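Mandelate racemase/muconate lactonizing enzyme family protein (Roseovarius sp. TM1035, PDB 3T9P) is a putative member of the mandelate racemase/muconate lactonizing enzyme family and probably acts as an isomerase or related enzyme of the enolase superfamily. Local coordinates at residues I64-H72 / E92-A103; N310-M319 / W344-Y354. One frame throughout, in Å; residues are numbered along the deposited sequence.

Contact 1: I64-H72 / E92-A103; sequences IFHRQIAPH and ELKYPGSYLRRA. With SO4 (sulfate ion), chain D.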
loop_
_atom_site.group_PDB
_atom_site.type_symbol
_atom_site.label_atom_id
_atom_site.label_comp_id
_atom_site.label_asym_id
_atom_site.label_seq_id
_atom_site.Cartn_x
_atom_site.Cartn_y
_atom_site.Cartn_z
ATOM N N ILE A 64 9.666 -9.101 -4.786
ATOM C CA ILE A 64 8.597 -9.186 -3.824
ATOM C C ILE A 64 7.766 -10.472 -3.988
ATOM O O ILE A 64 7.391 -11.071 -3.029
ATOM C CB ILE A 64 7.699 -7.948 -3.865
ATOM C CG1 ILE A 64 8.464 -6.730 -3.390
ATOM C CG2 ILE A 64 6.413 -8.187 -3.082
ATOM C CD1 ILE A 64 7.793 -5.466 -3.493
ATOM N N PHE A 65 7.522 -10.865 -5.226
ATOM C CA PHE A 65 6.733 -12.042 -5.512
ATOM C C PHE A 65 7.421 -13.226 -4.873
ATOM O O PHE A 65 6.822 -13.986 -4.187
ATOM C CB PHE A 65 6.662 -12.265 -7.031
ATOM C CG PHE A 65 5.941 -13.494 -7.443
ATOM C CD1 PHE A 65 4.617 -13.443 -7.756
ATOM C CD2 PHE A 65 6.582 -14.715 -7.531
ATOM C CE1 PHE A 65 3.955 -14.556 -8.122
ATOM C CE2 PHE A 65 5.915 -15.849 -7.930
ATOM C CZ PHE A 65 4.629 -15.776 -8.211
ATOM N N HIS A 66 8.701 -13.320 -5.086
ATOM C CA HIS A 66 9.423 -14.508 -4.543
ATOM C C HIS A 66 9.607 -14.363 -3.026
ATOM O O HIS A 66 9.631 -15.361 -2.317
ATOM C CB HIS A 66 10.754 -14.767 -5.206
ATOM C CG HIS A 66 10.587 -15.227 -6.635
ATOM N ND1 HIS A 66 10.157 -16.496 -6.944
ATOM C CD2 HIS A 66 10.643 -14.552 -7.800
ATOM C CE1 HIS A 66 10.023 -16.609 -8.258
ATOM N NE2 HIS A 66 10.352 -15.457 -8.811
ATOM N N ARG A 67 9.746 -13.174 -2.516
ATOM C CA ARG A 67 9.842 -12.976 -1.061
ATOM C C ARG A 67 8.548 -13.235 -0.253
ATOM O O ARG A 67 8.566 -13.807 0.761
ATOM C CB ARG A 67 10.401 -11.578 -0.777
ATOM C CG ARG A 67 10.852 -11.290 0.630
ATOM C CD ARG A 67 12.272 -11.682 0.986
ATOM N NE ARG A 67 13.301 -11.237 0.088
ATOM C CZ ARG A 67 14.080 -10.185 0.264
ATOM N NH1 ARG A 67 13.982 -9.416 1.328
ATOM N NH2 ARG A 67 14.963 -9.893 -0.656
ATOM N N GLN A 68 7.463 -12.715 -0.784
ATOM C CA GLN A 68 6.212 -12.589 -0.097
ATOM C C GLN A 68 4.929 -13.238 -0.654
ATOM O O GLN A 68 3.977 -13.336 0.056
ATOM C CB GLN A 68 5.977 -11.119 0.281
ATOM C CG GLN A 68 7.058 -10.494 1.104
ATOM C CD GLN A 68 6.903 -9.009 1.289
ATOM O OE1 GLN A 68 6.331 -8.564 2.254
ATOM N NE2 GLN A 68 7.401 -8.266 0.394
ATOM N N ILE A 69 4.938 -13.669 -1.898
ATOM C CA ILE A 69 3.820 -14.396 -2.460
ATOM C C ILE A 69 4.106 -15.908 -2.543
ATOM O O ILE A 69 3.417 -16.674 -1.961
ATOM C CB ILE A 69 3.398 -13.846 -3.861
ATOM C CG1 ILE A 69 3.133 -12.343 -3.817
ATOM C CG2 ILE A 69 2.233 -14.638 -4.469
ATOM C CD1 ILE A 69 2.012 -11.931 -3.154
ATOM N N ALA A 70 5.174 -16.283 -3.206
ATOM C CA ALA A 70 5.522 -17.694 -3.477
ATOM C C ALA A 70 5.617 -18.577 -2.259
ATOM O O ALA A 70 5.058 -19.659 -2.306
ATOM C CB ALA A 70 6.805 -17.776 -4.276
ATOM N N PRO A 71 6.211 -18.091 -1.125
ATOM C CA PRO A 71 6.335 -19.004 0.026
ATOM C C PRO A 71 5.015 -19.453 0.574
ATOM O O PRO A 71 4.930 -20.578 1.111
ATOM C CB PRO A 71 7.112 -18.179 1.084
ATOM C CG PRO A 71 8.012 -17.329 0.190
ATOM C CD PRO A 71 6.979 -16.844 -0.882
ATOM N N HIS A 72 3.971 -18.626 0.438
ATOM C CA HIS A 72 2.708 -18.961 0.984
ATOM C C HIS A 72 1.877 -19.761 -0.015
ATOM O O HIS A 72 0.927 -20.439 0.387
ATOM C CB HIS A 72 1.936 -17.673 1.391
ATOM C CG HIS A 72 2.735 -16.799 2.295
ATOM N ND1 HIS A 72 3.158 -17.219 3.537
ATOM C CD2 HIS A 72 3.230 -15.555 2.125
ATOM C CE1 HIS A 72 3.931 -16.284 4.076
ATOM N NE2 HIS A 72 3.958 -15.249 3.253
ATOM N N GLU A 92 1.134 -11.542 5.381
ATOM C CA GLU A 92 1.972 -10.367 5.078
ATOM C C GLU A 92 1.186 -9.035 5.458
ATOM O O GLU A 92 1.216 -7.965 4.708
ATOM C CB GLU A 92 2.319 -10.315 3.557
ATOM C CG GLU A 92 3.083 -11.663 3.050
ATOM C CD GLU A 92 4.468 -11.733 3.579
ATOM O OE1 GLU A 92 5.010 -10.674 3.976
ATOM O OE2 GLU A 92 5.033 -12.858 3.635
ATOM N N LEU A 93 0.467 -9.099 6.555
ATOM C CA LEU A 93 -0.482 -8.081 6.921
ATOM C C LEU A 93 0.204 -6.720 7.215
ATOM O O LEU A 93 -0.419 -5.725 7.234
ATOM C CB LEU A 93 -1.421 -8.567 7.998
ATOM C CG LEU A 93 -1.122 -8.404 9.462
ATOM C CD1 LEU A 93 -2.293 -8.824 10.377
ATOM C CD2 LEU A 93 0.104 -9.112 9.726
ATOM N N LYS A 94 1.503 -6.747 7.445
ATOM C CA LYS A 94 2.319 -5.537 7.621
ATOM C C LYS A 94 2.562 -4.735 6.309
ATOM O O LYS A 94 3.142 -3.710 6.333
ATOM C CB LYS A 94 3.655 -5.762 8.326
ATOM C CG LYS A 94 3.662 -6.622 9.558
ATOM C CD LYS A 94 2.980 -6.046 10.688
ATOM C CE LYS A 94 3.331 -6.789 11.957
ATOM N NZ LYS A 94 2.596 -6.239 13.002
ATOM N N TYR A 95 2.207 -5.320 5.188
ATOM C CA TYR A 95 2.471 -4.768 3.887
ATOM C C TYR A 95 1.214 -4.376 3.022
ATOM O O TYR A 95 1.128 -4.744 1.918
ATOM C CB TYR A 95 3.438 -5.672 3.118
ATOM C CG TYR A 95 4.760 -5.955 3.802
ATOM C CD1 TYR A 95 5.893 -5.252 3.470
ATOM C CD2 TYR A 95 4.876 -6.953 4.723
ATOM C CE1 TYR A 95 7.065 -5.505 4.042
ATOM C CE2 TYR A 95 6.065 -7.226 5.314
ATOM C CZ TYR A 95 7.159 -6.485 4.992
ATOM O OH TYR A 95 8.335 -6.729 5.550
ATOM N N PRO A 96 0.240 -3.683 3.583
ATOM C CA PRO A 96 -0.917 -3.330 2.767
ATOM C C PRO A 96 -0.520 -2.368 1.578
ATOM O O PRO A 96 0.409 -1.630 1.719
ATOM C CB PRO A 96 -1.867 -2.658 3.791
ATOM C CG PRO A 96 -0.895 -1.957 4.696
ATOM C CD PRO A 96 0.171 -3.048 4.930
ATOM N N GLY A 97 -1.252 -2.349 0.479
ATOM C CA GLY A 97 -1.044 -1.275 -0.549
ATOM C C GLY A 97 -0.451 -1.936 -1.809
ATOM O O GLY A 97 -0.410 -3.199 -1.940
ATOM N N SER A 98 0.159 -1.111 -2.661
ATOM C CA SER A 98 0.289 -1.448 -4.027
ATOM C C SER A 98 1.270 -2.624 -4.315
ATOM O O SER A 98 0.947 -3.492 -5.094
ATOM C CB SER A 98 0.688 -0.219 -4.796
ATOM O OG SER A 98 0.829 -0.559 -6.199
ATOM N N TYR A 99 2.499 -2.624 -3.782
ATOM C CA TYR A 99 3.441 -3.652 -4.332
ATOM C C TYR A 99 3.059 -5.072 -4.013
ATOM O O TYR A 99 3.244 -5.905 -4.814
ATOM C CB TYR A 99 4.845 -3.414 -3.781
ATOM C CG TYR A 99 5.669 -2.523 -4.683
ATOM C CD1 TYR A 99 6.152 -3.006 -5.897
ATOM C CD2 TYR A 99 6.025 -1.233 -4.275
ATOM C CE1 TYR A 99 6.874 -2.193 -6.686
ATOM C CE2 TYR A 99 6.834 -0.415 -5.053
ATOM C CZ TYR A 99 7.229 -0.923 -6.271
ATOM O OH TYR A 99 8.084 -0.176 -7.063
ATOM N N LEU A 100 2.491 -5.376 -2.878
ATOM C CA LEU A 100 2.065 -6.749 -2.617
ATOM C C LEU A 100 1.002 -7.194 -3.644
ATOM O O LEU A 100 1.014 -8.277 -4.082
ATOM C CB LEU A 100 1.510 -6.898 -1.212
ATOM C CG LEU A 100 1.201 -8.288 -0.624
ATOM C CD1 LEU A 100 2.364 -9.086 -0.310
ATOM C CD2 LEU A 100 0.258 -8.244 0.528
ATOM N N ARG A 101 0.079 -6.301 -3.940
ATOM C CA ARG A 101 -0.960 -6.540 -4.915
ATOM C C ARG A 101 -0.450 -6.726 -6.361
ATOM O O ARG A 101 -0.860 -7.596 -7.074
ATOM C CB ARG A 101 -1.997 -5.444 -4.852
ATOM C CG ARG A 101 -2.675 -5.234 -3.470
ATOM C CD ARG A 101 -2.921 -6.432 -2.649
ATOM N NE ARG A 101 -3.686 -6.245 -1.412
ATOM C CZ ARG A 101 -4.301 -7.214 -0.775
ATOM N NH1 ARG A 101 -4.242 -8.402 -1.255
ATOM N NH2 ARG A 101 -4.974 -7.002 0.330
ATOM N N ARG A 102 0.525 -5.903 -6.698
ATOM C CA ARG A 102 1.132 -5.919 -8.005
ATOM C C ARG A 102 1.747 -7.313 -8.187
ATOM O O ARG A 102 1.599 -7.908 -9.220
ATOM C CB ARG A 102 2.255 -4.870 -8.061
ATOM C CG ARG A 102 1.848 -3.413 -8.329
ATOM C CD ARG A 102 3.003 -2.451 -8.285
ATOM N NE ARG A 102 2.582 -1.078 -8.430
ATOM C CZ ARG A 102 2.671 -0.350 -9.532
ATOM N NH1 ARG A 102 3.284 -0.808 -10.601
ATOM N NH2 ARG A 102 2.166 0.856 -9.531
ATOM N N ALA A 103 2.377 -7.820 -7.149
ATOM C CA ALA A 103 2.963 -9.142 -7.183
ATOM C C ALA A 103 1.936 -10.310 -7.195
ATOM O O ALA A 103 2.042 -11.237 -7.970
ATOM C CB ALA A 103 3.968 -9.302 -6.104
HETATM S S SO4 D . 16.166 -11.978 -3.903
HETATM O O1 SO4 D . 16.947 -13.225 -3.774
HETATM O O2 SO4 D . 15.866 -11.616 -2.514
HETATM O O3 SO4 D . 16.956 -10.953 -4.600
HETATM O O4 SO4 D . 14.881 -12.146 -4.633
HETATM O O HOH W 1 7.420 -13.534 3.505
#
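Helix 64-72 packs against helix 98-103 and the turn before it, the axes 9.4 Å apart and crossing at -74°; F65 and A103 come nearest, CA to CA 5.0 Å. The small methyl of A103 suits so close an approach: its CB lies 3.9 Å from I69 CG1 and also meets I64 CG2 and F65 CB. The ring of F65 presents an edge, CD1, to the carbonyl oxygen of A103. Beside this, I64 CD1 reaches Y99 CB at 3.6 Å, the side chains crossing at about a right angle, while I69 and L100 touch through their CD1 methyls.

Farther along, the contact turns polar. H72 NE2 donates to E92 OE2 over 2.6 Å in an almost straight bond (173°), which lies in the imidazole plane and uses the anti lone pair of the carboxylate. E92 folds back at chi2 (-71°), bringing its carboxylate against the CB and CG of Q68; a water joins OE2 to the carbonyl oxygen of R67. An alanine in place of E92 would remove that carboxylate, and is likely to leave H72 NE2 without its acceptor and the water without one anchor. R67 NH2 donates to a sulfate, probably from the crystallisation liquor, and forms a salt bridge with D59 of the second subunit. This is the alpha+beta capping domain of the enolase superfamily at the subunit interface, helix 58-73 crossing the start of helix 98-119.

Contact 2: N310-M319 / W344-Y354; sequences NLSLVTMCTM and WQEGLFLGDPY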
loop_
_atom_site.group_PDB
_atom_site.type_symbol
_atom_site.label_atom_id
_atom_site.label_comp_id
_atom_site.label_asym_id
_atom_site.label_seq_id
_atom_site.Cartn_x
_atom_site.Cartn_y
_atom_site.Cartn_z
ATOM N N ASN A 310 -2.046 -0.134 -20.993
ATOM C CA ASN A 310 -1.032 -0.570 -21.914
ATOM C C ASN A 310 -1.366 -1.922 -22.495
ATOM O O ASN A 310 -2.266 -2.608 -21.982
ATOM C CB ASN A 310 0.395 -0.531 -21.265
ATOM C CG ASN A 310 0.516 -1.424 -20.077
ATOM O OD1 ASN A 310 0.439 -2.620 -20.181
ATOM N ND2 ASN A 310 0.693 -0.821 -18.878
ATOM N N LEU A 311 -0.599 -2.341 -23.509
ATOM C CA LEU A 311 -0.833 -3.614 -24.116
ATOM C C LEU A 311 0.052 -4.729 -23.576
ATOM O O LEU A 311 0.409 -5.674 -24.331
ATOM C CB LEU A 311 -0.895 -3.534 -25.659
ATOM C CG LEU A 311 -1.910 -2.462 -26.180
ATOM C CD1 LEU A 311 -1.926 -2.393 -27.765
ATOM C CD2 LEU A 311 -3.314 -2.796 -25.663
ATOM N N SER A 312 0.330 -4.674 -22.243
ATOM C CA SER A 312 0.770 -5.889 -21.606
ATOM C C SER A 312 -0.447 -6.830 -21.449
ATOM O O SER A 312 -1.448 -6.592 -22.088
ATOM C CB SER A 312 1.417 -5.548 -20.301
ATOM O OG SER A 312 0.445 -5.204 -19.332
ATOM N N LEU A 313 -0.385 -7.847 -20.605
ATOM C CA LEU A 313 -1.511 -8.759 -20.448
ATOM C C LEU A 313 -2.784 -8.040 -19.821
ATOM O O LEU A 313 -3.914 -8.552 -19.864
ATOM C CB LEU A 313 -1.052 -9.874 -19.524
ATOM C CG LEU A 313 -2.089 -11.004 -19.454
ATOM C CD1 LEU A 313 -2.198 -11.683 -20.748
ATOM C CD2 LEU A 313 -1.789 -11.977 -18.270
ATOM N N VAL A 314 -2.538 -6.943 -19.124
ATOM C CA VAL A 314 -3.652 -6.238 -18.439
ATOM C C VAL A 314 -4.859 -6.024 -19.401
ATOM O O VAL A 314 -6.002 -6.117 -19.002
ATOM C CB VAL A 314 -3.160 -4.937 -17.733
ATOM C CG1 VAL A 314 -2.672 -3.851 -18.772
ATOM C CG2 VAL A 314 -4.311 -4.322 -16.781
ATOM N N THR A 315 -4.601 -5.683 -20.650
ATOM C CA THR A 315 -5.703 -5.443 -21.543
ATOM C C THR A 315 -6.509 -6.747 -21.814
ATOM O O THR A 315 -7.764 -6.721 -21.713
ATOM C CB THR A 315 -5.250 -4.652 -22.836
ATOM O OG1 THR A 315 -4.807 -3.349 -22.417
ATOM C CG2 THR A 315 -6.506 -4.442 -23.924
ATOM N N MET A 316 -5.852 -7.828 -22.088
ATOM C CA MET A 316 -6.550 -9.138 -22.305
ATOM C C MET A 316 -7.277 -9.599 -21.023
ATOM O O MET A 316 -8.428 -10.029 -21.082
ATOM C CB MET A 316 -5.535 -10.238 -22.768
ATOM C CG MET A 316 -6.231 -11.650 -23.105
ATOM S SD MET A 316 -7.587 -11.378 -24.312
ATOM C CE MET A 316 -6.609 -11.081 -25.776
ATOM N N CYS A 317 -6.681 -9.373 -19.845
ATOM C CA CYS A 317 -7.442 -9.778 -18.587
ATOM C C CYS A 317 -8.730 -8.959 -18.469
ATOM O O CYS A 317 -9.828 -9.508 -18.057
ATOM C CB CYS A 317 -6.590 -9.525 -17.360
ATOM S SG CYS A 317 -5.109 -10.592 -17.208
ATOM N N THR A 318 -8.595 -7.632 -18.746
ATOM C CA THR A 318 -9.754 -6.763 -18.760
ATOM C C THR A 318 -10.838 -7.222 -19.777
ATOM O O THR A 318 -12.066 -7.155 -19.489
ATOM C CB THR A 318 -9.333 -5.308 -18.987
ATOM O OG1 THR A 318 -8.368 -4.974 -17.971
ATOM C CG2 THR A 318 -10.479 -4.424 -18.797
ATOM N N MET A 319 -10.420 -7.632 -20.963
ATOM C CA MET A 319 -11.359 -8.087 -21.951
ATOM C C MET A 319 -12.163 -9.324 -21.435
ATOM O O MET A 319 -13.387 -9.379 -21.622
ATOM C CB MET A 319 -10.552 -8.534 -23.197
ATOM C CG MET A 319 -10.121 -7.284 -24.032
ATOM S SD MET A 319 -8.750 -7.584 -25.208
ATOM C CE MET A 319 -9.553 -8.911 -26.250
ATOM N N TRP A 344 8.761 -0.916 -24.751
ATOM C CA TRP A 344 8.837 -2.197 -24.022
ATOM C C TRP A 344 7.631 -3.158 -24.191
ATOM O O TRP A 344 7.762 -4.363 -23.880
ATOM C CB TRP A 344 9.093 -1.961 -22.545
ATOM C CG TRP A 344 7.979 -1.021 -21.967
ATOM C CD1 TRP A 344 8.016 0.337 -21.856
ATOM C CD2 TRP A 344 6.655 -1.412 -21.552
ATOM N NE1 TRP A 344 6.797 0.816 -21.334
ATOM C CE2 TRP A 344 5.985 -0.242 -21.089
ATOM C CE3 TRP A 344 5.998 -2.635 -21.441
ATOM C CZ2 TRP A 344 4.656 -0.271 -20.549
ATOM C CZ3 TRP A 344 4.680 -2.636 -20.875
ATOM C CH2 TRP A 344 4.062 -1.458 -20.454
ATOM N N GLN A 345 6.497 -2.697 -24.695
ATOM C CA GLN A 345 5.389 -3.654 -24.895
ATOM C C GLN A 345 5.406 -4.328 -26.325
ATOM O O GLN A 345 4.614 -5.262 -26.604
ATOM C CB GLN A 345 4.051 -3.013 -24.591
ATOM C CG GLN A 345 3.592 -2.108 -25.841
ATOM C CD GLN A 345 2.276 -1.365 -25.619
ATOM O OE1 GLN A 345 1.772 -1.343 -24.476
ATOM N NE2 GLN A 345 1.744 -0.677 -26.679
ATOM N N GLU A 346 6.341 -3.908 -27.190
ATOM C CA GLU A 346 6.495 -4.545 -28.529
ATOM C C GLU A 346 7.197 -5.912 -28.453
ATOM O O GLU A 346 8.222 -6.047 -27.783
ATOM C CB GLU A 346 7.297 -3.633 -29.466
ATOM C CG GLU A 346 6.509 -2.445 -29.908
ATOM C CD GLU A 346 5.385 -2.803 -30.944
ATOM O OE1 GLU A 346 5.252 -3.956 -31.387
ATOM O OE2 GLU A 346 4.556 -1.940 -31.278
ATOM N N GLY A 347 6.617 -6.927 -29.087
ATOM C CA GLY A 347 7.169 -8.269 -29.021
ATOM C C GLY A 347 6.867 -9.057 -27.750
ATOM O O GLY A 347 7.462 -10.125 -27.550
ATOM N N LEU A 348 5.926 -8.608 -26.895
ATOM C CA LEU A 348 5.596 -9.438 -25.742
ATOM C C LEU A 348 4.901 -10.689 -26.163
ATOM O O LEU A 348 5.247 -11.777 -25.621
ATOM C CB LEU A 348 4.707 -8.693 -24.708
ATOM C CG LEU A 348 5.304 -7.454 -24.138
ATOM C CD1 LEU A 348 4.231 -6.760 -23.226
ATOM C CD2 LEU A 348 6.628 -7.709 -23.429
ATOM N N PHE A 349 3.941 -10.571 -27.117
ATOM C CA PHE A 349 3.094 -11.702 -27.449
ATOM C C PHE A 349 3.284 -12.069 -28.951
ATOM O O PHE A 349 3.600 -11.194 -29.750
ATOM C CB PHE A 349 1.621 -11.294 -27.207
ATOM C CG PHE A 349 1.411 -10.821 -25.794
ATOM C CD1 PHE A 349 1.607 -11.696 -24.738
ATOM C CD2 PHE A 349 1.044 -9.477 -25.525
ATOM C CE1 PHE A 349 1.426 -11.278 -23.348
ATOM C CE2 PHE A 349 0.820 -9.056 -24.155
ATOM C CZ PHE A 349 1.055 -9.975 -23.078
ATOM N N LEU A 350 3.052 -13.321 -29.299
ATOM C CA LEU A 350 3.023 -13.750 -30.706
ATOM C C LEU A 350 1.627 -13.516 -31.281
ATOM O O LEU A 350 0.629 -13.423 -30.506
ATOM C CB LEU A 350 3.362 -15.247 -30.788
ATOM C CG LEU A 350 4.793 -15.603 -30.311
ATOM C CD1 LEU A 350 5.108 -17.081 -30.210
ATOM C CD2 LEU A 350 5.856 -14.833 -31.091
ATOM N N GLY A 351 1.525 -13.381 -32.611
ATOM C CA GLY A 351 0.190 -13.185 -33.238
ATOM C C GLY A 351 -0.408 -11.768 -33.029
ATOM O O GLY A 351 0.251 -10.775 -32.900
ATOM N N ASP A 352 -1.689 -11.638 -32.974
ATOM C CA ASP A 352 -2.170 -10.287 -32.930
ATOM C C ASP A 352 -3.360 -10.323 -31.951
ATOM O O ASP A 352 -4.504 -10.131 -32.337
ATOM C CB ASP A 352 -2.634 -9.943 -34.346
ATOM C CG ASP A 352 -2.921 -8.480 -34.518
ATOM O OD1 ASP A 352 -2.491 -7.671 -33.670
ATOM O OD2 ASP A 352 -3.594 -8.132 -35.498
ATOM N N PRO A 353 -3.091 -10.594 -30.664
ATOM C CA PRO A 353 -4.232 -10.726 -29.690
ATOM C C PRO A 353 -5.047 -9.419 -29.516
ATOM O O PRO A 353 -6.258 -9.472 -29.181
ATOM C CB PRO A 353 -3.526 -11.176 -28.374
ATOM C CG PRO A 353 -2.089 -10.612 -28.527
ATOM C CD PRO A 353 -1.766 -10.774 -30.045
ATOM N N TYR A 354 -4.422 -8.284 -29.800
ATOM C CA TYR A 354 -5.097 -6.966 -29.667
ATOM C C TYR A 354 -5.545 -6.331 -30.988
ATOM O O TYR A 354 -5.767 -5.079 -31.045
ATOM C CB TYR A 354 -4.247 -6.013 -28.842
ATOM C CG TYR A 354 -3.978 -6.541 -27.419
ATOM C CD1 TYR A 354 -5.028 -6.894 -26.579
ATOM C CD2 TYR A 354 -2.668 -6.671 -26.927
ATOM C CE1 TYR A 354 -4.801 -7.326 -25.299
ATOM C CE2 TYR A 354 -2.410 -7.154 -25.598
ATOM C CZ TYR A 354 -3.479 -7.456 -24.785
ATOM O OH TYR A 354 -3.321 -7.926 -23.483
HETATM O O HOH W 2 2.026 -5.793 -26.602
#
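The turn and first helical residues of 310-319 lie against the irregular loop 344-354, and the backbones come closest at S312 and Q345, with CA atoms 6.1 Å apart. Y354 covers the start of the helix. Its hydroxyl stands between two backbone groups, accepting from M316 N at 2.9 Å and donating weakly to S312 O, so the phenol joins the first turn to the residue that caps it. With CG beside its backbone N (chi1 -60°), the ring is laid under L311, whose CD2 sits over one face in a CH-pi contact, 4.2 Å from the ring centroid. At the ring edge M319 SD makes a Met-aromatic contact. T315 CG2 comes within 3.6 Å of Y354 CE1. M316 carries its CE to P353 CB.

The helix start is a capped one: the bond from S312 N to N310 OD1 closes an Asx turn, and S312 OG donates to the same oxygen, both in its carbonyl plane. S312 is the N-cap residue, its side chain accepting weakly from V314 N. Both segments belong to the modified (beta/alpha) barrel of the enolase superfamily, the loop lying between strands 332-335 and 360-363.

On the Q345 side of the loop, Q345 extends beyond CG to place OE1 2.7 Å from L311 N, the donor standing 42° above the amide carbonyl plane. A water bridges L311 O and Q345 O. F349 turns its edge to the backbone from L311 to L313, and L348 CD1 packs on S312 CA. The amide of N310 meets the edge of W344 at CH2, their planes 75° apart, while the indole stacks with F35 and N310 ND2 bonds to T55.

Overall arrangement
Contact 1 belongs to the N-terminal domain and contact 2 to the C-terminal one; their centres are 24 Å apart, and their nearest atoms, about 9 Å apart, do not touch. They show local packing within each of two domains: 64-72 / 92-103 lies at the interface with the second subunit, whereas no other protein chain of the assembly touches 310-319 / 344-354. Yet both reach across domains. R101 of contact 1 forms a salt bridge with E261, and in contact 2 S312 and L313 bond to Q52 of the N-terminal sheet. A formic acid molecule, probably from the crystallisation liquor, lies about 5 Å from the N310 side chain and may mark a pocket there.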